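Long-range contacts in mitochondrial dynamics protein MID49 (Mus musculus, PDB 4WOY), which recruits the dynamin-related fission GTPase Drp1 (DNM1L) to the mitochondrial outer membrane, regulates its GTPase activity and is required for mitochondrial fission: residues P44-F48 and P114-F118; P74-E78 and L179-P183; G80-P86 and W98-Q104. The protein carries 1 engineered substitution. All coordinates share one frame; numbering follows the deposited sequence.

Contact 1. Residues P44-F48 and P114-F118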
loop_
_atom_site.group_PDB
_atom_site.type_symbol
_atom_site.label_atom_id
_atom_site.label_comp_id
_atom_site.label_asym_id
_atom_site.label_seq_id
_atom_site.Cartn_x
_atom_site.Cartn_y
_atom_site.Cartn_z
ATOM N N PRO A 44 26.146 -4.068 -7.197
ATOM C CA PRO A 44 26.055 -5.354 -7.889
ATOM C C PRO A 44 26.155 -6.556 -6.935
ATOM O O PRO A 44 25.661 -7.627 -7.282
ATOM C CB PRO A 44 27.237 -5.302 -8.863
ATOM C CG PRO A 44 28.208 -4.427 -8.188
ATOM C CD PRO A 44 27.402 -3.366 -7.534
ATOM N N GLU A 45 26.801 -6.394 -5.782
ATOM C CA GLU A 45 26.886 -7.463 -4.792
ATOM C C GLU A 45 25.534 -7.706 -4.062
ATOM O O GLU A 45 25.363 -8.723 -3.378
ATOM C CB GLU A 45 27.987 -7.173 -3.769
ATOM C CG GLU A 45 27.626 -6.149 -2.702
ATOM C CD GLU A 45 27.816 -4.708 -3.143
ATOM O OE1 GLU A 45 27.926 -4.441 -4.359
ATOM O OE2 GLU A 45 27.846 -3.838 -2.244
ATOM N N LEU A 46 24.595 -6.767 -4.155
ATOM C CA LEU A 46 23.292 -6.958 -3.512
ATOM C C LEU A 46 22.279 -7.443 -4.536
ATOM O O LEU A 46 21.887 -6.685 -5.430
ATOM C CB LEU A 46 22.797 -5.672 -2.859
ATOM C CG LEU A 46 23.751 -5.002 -1.879
ATOM C CD1 LEU A 46 23.110 -3.722 -1.355
ATOM C CD2 LEU A 46 24.102 -5.969 -0.734
ATOM N N PRO A 47 21.839 -8.707 -4.394
ATOM C CA PRO A 47 20.968 -9.329 -5.388
ATOM C C PRO A 47 19.502 -8.924 -5.207
ATOM O O PRO A 47 18.711 -9.678 -4.640
ATOM C CB PRO A 47 21.178 -10.832 -5.139
ATOM C CG PRO A 47 21.463 -10.904 -3.686
ATOM C CD PRO A 47 22.231 -9.653 -3.337
ATOM N N PHE A 48 19.173 -7.721 -5.664
ATOM C CA PHE A 48 17.802 -7.292 -5.806
ATOM C C PHE A 48 17.271 -7.793 -7.154
ATOM O O PHE A 48 18.006 -7.900 -8.131
ATOM C CB PHE A 48 17.686 -5.758 -5.715
ATOM C CG PHE A 48 17.939 -5.189 -4.335
ATOM C CD1 PHE A 48 16.950 -5.209 -3.366
ATOM C CD2 PHE A 48 19.159 -4.606 -4.023
ATOM C CE1 PHE A 48 17.175 -4.681 -2.105
ATOM C CE2 PHE A 48 19.397 -4.058 -2.772
ATOM C CZ PHE A 48 18.405 -4.106 -1.799
ATOM N N PRO A 114 25.488 -11.863 1.182
ATOM C CA PRO A 114 25.631 -10.413 0.995
ATOM C C PRO A 114 24.655 -9.633 1.861
ATOM O O PRO A 114 24.908 -8.478 2.195
ATOM C CB PRO A 114 25.326 -10.218 -0.510
ATOM C CG PRO A 114 24.501 -11.458 -0.897
ATOM C CD PRO A 114 25.101 -12.552 -0.076
ATOM N N TRP A 115 23.558 -10.263 2.254
ATOM C CA TRP A 115 22.618 -9.587 3.114
ATOM C C TRP A 115 23.091 -9.527 4.582
ATOM O O TRP A 115 22.470 -8.824 5.405
ATOM C CB TRP A 115 21.253 -10.269 3.031
ATOM C CG TRP A 115 20.685 -10.331 1.635
ATOM C CD1 TRP A 115 20.443 -11.464 0.895
ATOM C CD2 TRP A 115 20.282 -9.216 0.811
ATOM N NE1 TRP A 115 19.916 -11.118 -0.334
ATOM C CE2 TRP A 115 19.809 -9.751 -0.410
ATOM C CE3 TRP A 115 20.295 -7.822 0.979
ATOM C CZ2 TRP A 115 19.350 -8.934 -1.455
ATOM C CZ3 TRP A 115 19.825 -7.015 -0.058
ATOM C CH2 TRP A 115 19.358 -7.575 -1.255
ATOM N N ASP A 116 24.157 -10.265 4.921
ATOM C CA ASP A 116 24.607 -10.327 6.323
ATOM C C ASP A 116 25.030 -8.952 6.884
ATOM O O ASP A 116 24.904 -8.718 8.089
ATOM C CB ASP A 116 25.769 -11.305 6.511
ATOM C CG ASP A 116 25.349 -12.752 6.399
ATOM O OD1 ASP A 116 24.137 -13.051 6.465
ATOM O OD2 ASP A 116 26.249 -13.602 6.260
ATOM N N ARG A 117 25.485 -8.037 6.027
ATOM C CA ARG A 117 25.882 -6.713 6.511
ATOM C C ARG A 117 24.692 -5.906 7.072
ATOM O O ARG A 117 24.888 -4.905 7.766
ATOM C CB ARG A 117 26.565 -5.915 5.419
ATOM C CG ARG A 117 25.652 -5.538 4.321
ATOM C CD ARG A 117 26.349 -4.603 3.365
ATOM N NE ARG A 117 26.289 -3.234 3.844
ATOM C CZ ARG A 117 26.469 -2.173 3.064
ATOM N NH1 ARG A 117 26.728 -2.329 1.765
ATOM N NH2 ARG A 117 26.385 -0.955 3.584
ATOM N N PHE A 118 23.472 -6.341 6.769
ATOM C CA PHE A 118 22.277 -5.704 7.305
ATOM C C PHE A 118 21.748 -6.433 8.524
ATOM O O PHE A 118 20.627 -6.180 8.975
ATOM C CB PHE A 118 21.207 -5.618 6.217
ATOM C CG PHE A 118 21.714 -4.994 4.965
ATOM C CD1 PHE A 118 21.999 -3.626 4.930
ATOM C CD2 PHE A 118 21.982 -5.776 3.841
ATOM C CE1 PHE A 118 22.507 -3.036 3.771
ATOM C CE2 PHE A 118 22.491 -5.195 2.682
ATOM C CZ PHE A 118 22.762 -3.815 2.652
HETATM O O HOH W 1 27.575 -4.595 0.315
#
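Trp115 drives the outer edge of its six-membered ring into the face of Phe48, with CH2 standing over the centre of the phenyl ring. The result is a T-shaped (edge-to-face) aromatic pair, its centroids 5.0 Å apart and its planes at 81°, and it joins two loops of the nucleotidyltransferase-like domain: one that follows helix 18-42 and one that leads into strand 119-120. Trp115 reaches this place because its CG lies beside the backbone N and anti to the carbonyl carbon (chi1 -57°), which sends the indole across to the other loop. Pro47, the centre of an inverse gamma turn, meets the same ring in two ways. Its CD sits over one indole face, offset toward the rim and 3.5 Å from Trp115 CZ2, while its carbonyl O approaches the edge near the ring plane, 3.3 Å from that same CZ2. On the pyrrole side of the indole, close to Pro47, NE1 donates to Glu76 O, which, with the packing, would limit rotation of the ring. The packing continues to Phe118 through Leu46, whose CB also rests against Trp115 CH2. Leu46 brings CD2 to the edge of Phe118, 3.9 Å from CE2, the two side chains arriving from opposite directions; helix 126-139 contributes Val128, Leu129 and Leu132 to the packing round Phe118. Pro114 packs CB against Glu45 O at 3.2 Å. Toward the outside, the packing gives way to a looser polar link. Glu45 OE2 and Arg117 NH1 remain 4.4 Å apart, too far for a salt bridge, and a water spans the interval, donating to Glu45 OE2 at 2.7 Å and accepting from Arg117 NH1.

Contact 2. Residues P74-E78 and L179-P183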
loop_
_atom_site.group_PDB
_atom_site.type_symbol
_atom_site.label_atom_id
_atom_site.label_comp_id
_atom_site.label_asym_id
_atom_site.label_seq_id
_atom_site.Cartn_x
_atom_site.Cartn_y
_atom_site.Cartn_z
ATOM N N PRO A 74 12.553 -6.284 -4.940
ATOM C CA PRO A 74 12.601 -7.570 -4.222
ATOM C C PRO A 74 14.008 -8.016 -3.858
ATOM O O PRO A 74 14.893 -8.048 -4.700
ATOM C CB PRO A 74 11.952 -8.552 -5.203
ATOM C CG PRO A 74 12.126 -7.920 -6.561
ATOM C CD PRO A 74 12.097 -6.432 -6.338
ATOM N N LEU A 75 14.200 -8.345 -2.587
ATOM C CA LEU A 75 15.439 -8.954 -2.140
ATOM C C LEU A 75 15.437 -10.397 -2.597
ATOM O O LEU A 75 14.390 -11.057 -2.530
ATOM C CB LEU A 75 15.566 -8.881 -0.621
ATOM C CG LEU A 75 15.985 -7.559 0.016
ATOM C CD1 LEU A 75 14.809 -6.577 0.087
ATOM C CD2 LEU A 75 16.600 -7.843 1.384
ATOM N N GLU A 76 16.563 -10.884 -3.115
ATOM C CA GLU A 76 16.638 -12.310 -3.418
ATOM C C GLU A 76 17.374 -12.998 -2.283
ATOM O O GLU A 76 18.597 -12.939 -2.215
ATOM C CB GLU A 76 17.321 -12.571 -4.760
ATOM C CG GLU A 76 16.501 -12.028 -5.925
ATOM C CD GLU A 76 17.194 -12.093 -7.258
ATOM O OE1 GLU A 76 18.416 -12.386 -7.314
ATOM O OE2 GLU A 76 16.489 -11.854 -8.259
ATOM N N LEU A 77 16.623 -13.641 -1.391
ATOM C CA LEU A 77 17.229 -14.320 -0.250
ATOM C C LEU A 77 17.650 -15.764 -0.607
ATOM O O LEU A 77 16.958 -16.452 -1.356
ATOM C CB LEU A 77 16.259 -14.317 0.935
ATOM C CG LEU A 77 15.850 -12.953 1.504
ATOM C CD1 LEU A 77 14.890 -13.092 2.691
ATOM C CD2 LEU A 77 17.082 -12.162 1.898
ATOM N N GLU A 78 18.800 -16.207 -0.114
ATOM C CA GLU A 78 19.203 -17.613 -0.291
ATOM C C GLU A 78 18.163 -18.556 0.325
ATOM O O GLU A 78 17.768 -18.387 1.469
ATOM C CB GLU A 78 20.585 -17.899 0.323
ATOM C CG GLU A 78 21.735 -17.073 -0.252
ATOM C CD GLU A 78 21.858 -15.675 0.367
ATOM O OE1 GLU A 78 20.944 -15.242 1.102
ATOM O OE2 GLU A 78 22.884 -15.012 0.122
ATOM N N LEU A 179 9.768 0.391 -2.274
ATOM C CA LEU A 179 9.545 -0.660 -1.292
ATOM C C LEU A 179 10.478 -1.836 -1.470
ATOM O O LEU A 179 10.340 -2.603 -2.431
ATOM C CB LEU A 179 8.104 -1.151 -1.363
ATOM C CG LEU A 179 7.023 -0.094 -1.172
ATOM C CD1 LEU A 179 5.692 -0.642 -1.673
ATOM C CD2 LEU A 179 6.920 0.334 0.306
ATOM N N MET A 180 11.410 -2.000 -0.531
ATOM C CA MET A 180 12.237 -3.225 -0.512
ATOM C C MET A 180 11.409 -4.355 0.101
ATOM O O MET A 180 10.876 -4.210 1.198
ATOM C CB MET A 180 13.544 -3.024 0.266
ATOM C CG MET A 180 14.605 -2.195 -0.491
ATOM S SD MET A 180 16.050 -1.763 0.493
ATOM C CE MET A 180 15.327 -0.824 1.838
ATOM N N VAL A 181 11.263 -5.459 -0.615
ATOM C CA VAL A 181 10.307 -6.465 -0.198
ATOM C C VAL A 181 10.900 -7.868 -0.184
ATOM O O VAL A 181 11.851 -8.158 -0.929
ATOM C CB VAL A 181 9.047 -6.423 -1.092
ATOM C CG1 VAL A 181 8.418 -5.021 -1.067
ATOM C CG2 VAL A 181 9.373 -6.814 -2.528
ATOM N N VAL A 182 10.376 -8.711 0.718
ATOM C CA VAL A 182 10.670 -10.156 0.723
ATOM C C VAL A 182 9.319 -10.916 0.625
ATOM O O VAL A 182 8.268 -10.364 1.029
ATOM C CB VAL A 182 11.480 -10.593 1.988
ATOM C CG1 VAL A 182 12.730 -9.742 2.170
ATOM C CG2 VAL A 182 10.656 -10.502 3.209
ATOM N N PRO A 183 9.331 -12.178 0.110
ATOM C CA PRO A 183 8.099 -12.929 -0.231
ATOM C C PRO A 183 7.077 -13.280 0.870
ATOM O O PRO A 183 5.939 -13.551 0.506
ATOM C CB PRO A 183 8.642 -14.229 -0.841
ATOM C CG PRO A 183 9.945 -13.842 -1.436
ATOM C CD PRO A 183 10.525 -12.831 -0.457
#
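Leu75 folds its side chain over the end of strand 173-182, where a single parallel beta bridge, Pro74 with Val181, is the last piece of sheet pairing before residues 75-78 leave the mixed sheet of the nucleotidyltransferase-like domain. The conformation of Leu75 explains its reach. CG stands beside the backbone N, and a second torsion of 79° turns CD1 back over the strand, so that this methyl lies 3.8 Å from Met180 CB and 3.5 Å from Val181 O. Met180 itself offers only the root of its side chain; the thioether bends at its third torsion and runs off to pack on Leu129 and Leu133 of helix 126-139. Val181 points to the same sheet face as Pro74. Its CG2 occupies the position between backbone N and carbonyl carbon and is the branch that faces the proline, 4.1 Å from Pro74 CB. One backbone hydrogen bond crosses beside the bridge: Leu75 N donates to Val181 O at 2.9 Å, with an N-H...O angle of 165°. Pro74 CA adds a CA-H...O contact to that oxygen at 3.4 Å, so two neighbouring residues converge on one carbonyl. Further back, Leu179 continues the pairing through backbone bonds with Leu71 and Ala73. The touching parts run 47° apart overall; past the bridge and its hydrogen bond the contact is made by side chains. Val182 serves two leucines with one branch: its CG1, anti to the carbonyl carbon, lies 4.1 Å from Leu75 CB, and Leu77, its chain extended at the second torsion, brings CD1 to 4.0 Å from the same Val182 CG1.

Contact 3. Residues G80-P86 and W98-Q104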
loop_
_atom_site.group_PDB
_atom_site.type_symbol
_atom_site.label_atom_id
_atom_site.label_comp_id
_atom_site.label_asym_id
_atom_site.label_seq_id
_atom_site.Cartn_x
_atom_site.Cartn_y
_atom_site.Cartn_z
ATOM N N GLY A 80 16.335 -21.181 2.363
ATOM C CA GLY A 80 16.634 -21.933 3.568
ATOM C C GLY A 80 17.683 -21.332 4.490
ATOM O O GLY A 80 18.004 -21.897 5.534
ATOM N N LEU A 81 18.231 -20.193 4.100
ATOM C CA LEU A 81 19.203 -19.483 4.927
ATOM C C LEU A 81 18.478 -18.492 5.817
ATOM O O LEU A 81 19.062 -17.900 6.718
ATOM C CB LEU A 81 20.218 -18.749 4.057
ATOM C CG LEU A 81 21.693 -18.719 4.438
ATOM C CD1 LEU A 81 22.268 -20.127 4.545
ATOM C CD2 LEU A 81 22.460 -17.905 3.387
ATOM N N TRP A 82 17.191 -18.319 5.540
ATOM C CA TRP A 82 16.384 -17.297 6.191
ATOM C C TRP A 82 15.020 -17.857 6.513
ATOM O O TRP A 82 14.469 -18.649 5.750
ATOM C CB TRP A 82 16.241 -16.055 5.305
ATOM C CG TRP A 82 17.548 -15.501 4.837
ATOM C CD1 TRP A 82 18.227 -15.821 3.680
ATOM C CD2 TRP A 82 18.350 -14.522 5.524
ATOM N NE1 TRP A 82 19.394 -15.085 3.613
ATOM C CE2 TRP A 82 19.496 -14.289 4.728
ATOM C CE3 TRP A 82 18.201 -13.816 6.735
ATOM C CZ2 TRP A 82 20.496 -13.383 5.105
ATOM C CZ3 TRP A 82 19.202 -12.894 7.106
ATOM C CH2 TRP A 82 20.333 -12.693 6.287
ATOM N N SER A 83 14.493 -17.437 7.656
ATOM C CA SER A 83 13.247 -17.974 8.178
ATOM C C SER A 83 12.363 -16.831 8.641
ATOM O O SER A 83 12.852 -15.794 9.020
ATOM C CB SER A 83 13.542 -18.947 9.319
ATOM O OG SER A 83 12.384 -19.194 10.087
ATOM N N LEU A 84 11.064 -17.008 8.589
ATOM C CA LEU A 84 10.147 -15.960 8.986
ATOM C C LEU A 84 9.699 -16.180 10.392
ATOM O O LEU A 84 9.441 -17.308 10.803
ATOM C CB LEU A 84 8.921 -15.923 8.079
ATOM C CG LEU A 84 9.315 -15.723 6.626
ATOM C CD1 LEU A 84 8.065 -15.614 5.795
ATOM C CD2 LEU A 84 10.208 -14.484 6.472
ATOM N N VAL A 85 9.639 -15.096 11.142
ATOM C CA VAL A 85 9.078 -15.144 12.467
ATOM C C VAL A 85 8.001 -14.065 12.565
ATOM O O VAL A 85 8.276 -12.878 12.407
ATOM C CB VAL A 85 10.168 -14.943 13.530
ATOM C CG1 VAL A 85 9.582 -15.100 14.908
ATOM C CG2 VAL A 85 11.279 -15.956 13.315
ATOM N N PRO A 86 6.756 -14.475 12.799
ATOM C CA PRO A 86 5.658 -13.501 12.890
ATOM C C PRO A 86 5.835 -12.558 14.075
ATOM O O PRO A 86 6.132 -13.037 15.180
ATOM C CB PRO A 86 4.431 -14.389 13.073
ATOM C CG PRO A 86 4.870 -15.686 12.542
ATOM C CD PRO A 86 6.266 -15.858 12.899
ATOM N N TRP A 98 6.804 -8.635 11.025
ATOM C CA TRP A 98 7.424 -9.947 10.889
ATOM C C TRP A 98 8.946 -9.814 11.003
ATOM O O TRP A 98 9.516 -8.790 10.580
ATOM C CB TRP A 98 7.032 -10.592 9.543
ATOM C CG TRP A 98 5.689 -11.282 9.539
ATOM C CD1 TRP A 98 4.439 -10.705 9.611
ATOM C CD2 TRP A 98 5.467 -12.691 9.452
ATOM N NE1 TRP A 98 3.464 -11.673 9.584
ATOM C CE2 TRP A 98 4.068 -12.901 9.480
ATOM C CE3 TRP A 98 6.315 -13.793 9.354
ATOM C CZ2 TRP A 98 3.508 -14.162 9.408
ATOM C CZ3 TRP A 98 5.750 -15.060 9.276
ATOM C CH2 TRP A 98 4.361 -15.230 9.299
ATOM N N ALA A 99 9.603 -10.826 11.577
ATOM C CA ALA A 99 11.071 -10.822 11.629
ATOM C C ALA A 99 11.616 -11.776 10.580
ATOM O O ALA A 99 10.962 -12.738 10.184
ATOM C CB ALA A 99 11.597 -11.183 13.001
ATOM N N VAL A 100 12.808 -11.464 10.107
ATOM C CA VAL A 100 13.496 -12.284 9.136
ATOM C C VAL A 100 14.772 -12.794 9.832
ATOM O O VAL A 100 15.705 -12.026 10.098
ATOM C CB VAL A 100 13.809 -11.484 7.815
ATOM C CG1 VAL A 100 14.497 -12.355 6.803
ATOM C CG2 VAL A 100 12.536 -10.904 7.210
ATOM N N ARG A 101 14.780 -14.091 10.143
ATOM C CA ARG A 101 15.804 -14.715 10.980
ATOM C C ARG A 101 16.875 -15.368 10.119
ATOM O O ARG A 101 16.591 -16.173 9.232
ATOM C CB ARG A 101 15.168 -15.768 11.903
ATOM C CG ARG A 101 16.088 -16.366 12.956
ATOM C CD ARG A 101 15.460 -17.611 13.616
ATOM N NE ARG A 101 14.572 -17.278 14.726
ATOM C CZ ARG A 101 13.493 -17.984 15.066
ATOM N NH1 ARG A 101 13.143 -19.069 14.368
ATOM N NH2 ARG A 101 12.752 -17.598 16.101
ATOM N N ARG A 102 18.112 -15.018 10.391
ATOM C CA ARG A 102 19.231 -15.643 9.744
ATOM C C ARG A 102 19.357 -17.040 10.342
ATOM O O ARG A 102 19.139 -17.236 11.533
ATOM C CB ARG A 102 20.493 -14.807 9.914
ATOM C CG ARG A 102 21.733 -15.438 9.327
ATOM C CD ARG A 102 21.656 -15.695 7.823
ATOM N NE ARG A 102 23.016 -15.678 7.289
ATOM C CZ ARG A 102 23.859 -16.708 7.335
ATOM N NH1 ARG A 102 23.484 -17.862 7.870
ATOM N NH2 ARG A 102 25.088 -16.589 6.846
ATOM N N THR A 103 19.635 -18.011 9.478
ATOM C CA THR A 103 19.628 -19.438 9.811
ATOM C C THR A 103 20.987 -20.084 9.508
ATOM O O THR A 103 21.783 -19.508 8.778
ATOM C CB THR A 103 18.534 -20.169 8.966
ATOM O OG1 THR A 103 17.236 -19.622 9.230
ATOM C CG2 THR A 103 18.483 -21.506 9.330
ATOM N N GLN A 104 21.247 -21.279 10.043
ATOM C CA GLN A 104 22.406 -22.079 9.644
ATOM C C GLN A 104 23.705 -21.307 9.818
ATOM O O GLN A 104 24.575 -21.352 8.983
ATOM C CB GLN A 104 22.247 -22.538 8.187
ATOM C CG GLN A 104 20.935 -23.282 7.936
ATOM C CD GLN A 104 20.943 -24.164 6.708
ATOM O OE1 GLN A 104 21.877 -24.138 5.911
ATOM N NE2 GLN A 104 19.874 -24.924 6.528
#
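Pro86 lies flat against Trp98 at one end of a beta hairpin whose arms, strands 82-86 and 98-102, run antiparallel at 152°. Backbone hydrogen bonding sets the frame. Ser83 with Arg101 and Val85 with Ala99 are the hydrogen-bonded pairs, each joined by two reciprocal N-H...O bonds, as in Arg101 N to Ser83 O at 2.8 Å. Past the strand ends Thr103 N still reaches Leu81 O at 2.8 Å, but bent to 138° at the hydrogen and with the donor above the carbonyl plane. Two of the three non-hydrogen-bonded pairs carry CH-pi contacts. Pro86 CG sits over one face of Trp98, 3.6 Å from the centroid of the six-membered ring, while Leu84 CB comes to the edge of that indole, 3.5 Å from CZ3. At the other end Arg102 CD lies over Trp82, 3.7 Å from its six-membered-ring centroid; the arginine chain, anti to the backbone N at its first torsion, bends at its second (60°) to cross the indole. Its guanidinium lies too far off for more than a weak cation-pi attraction. Instead Asp116 makes a salt bridge to Arg102 NE, and His108 O accepts from NH2. Trp82 NE1 is likewise engaged, by Glu78 OE1. On the face bearing Val85 and Arg101, one face of the guanidinium is met by a methyl: Val85 CG2 stands over its centre, 3.5 Å from Arg101 CZ. Apolar packing adds Trp82 CE3, 4.0 Å from Val100 CG1. Strand 97-102 pairs in turn with strand 205-208, Trp98 bonding through its backbone with Trp205. Val100 is backbone-bonded to Leu124 of strand 123-124, and the side chains of Leu84 and Trp98 pack on Leu192 of strand 191-193.

How the contacts relate
All three contacts lie in the nucleotidyltransferase-like part of the region predicted to face the cytosol, on one side of the chain's centre. Contacts 1 and 2 are about 11 Å apart between centres, 2 and 3 about 12 Å, and 1 and 3 about 16 Å. Contacts 1 and 2 interlace along the sequence, their segments alternating, whereas the hairpin of contact 3 falls between the segments of each of the others. Residues 74-78 join them all: Glu76 is backbone-bonded to Pro47 and Leu77 packs on Trp82. Contacts 2 and 3 reach the same mixed sheet; contact 1 joins two loops and touches contact 3 directly, through the Asp116-Arg102 salt bridge and Trp115 against Trp82.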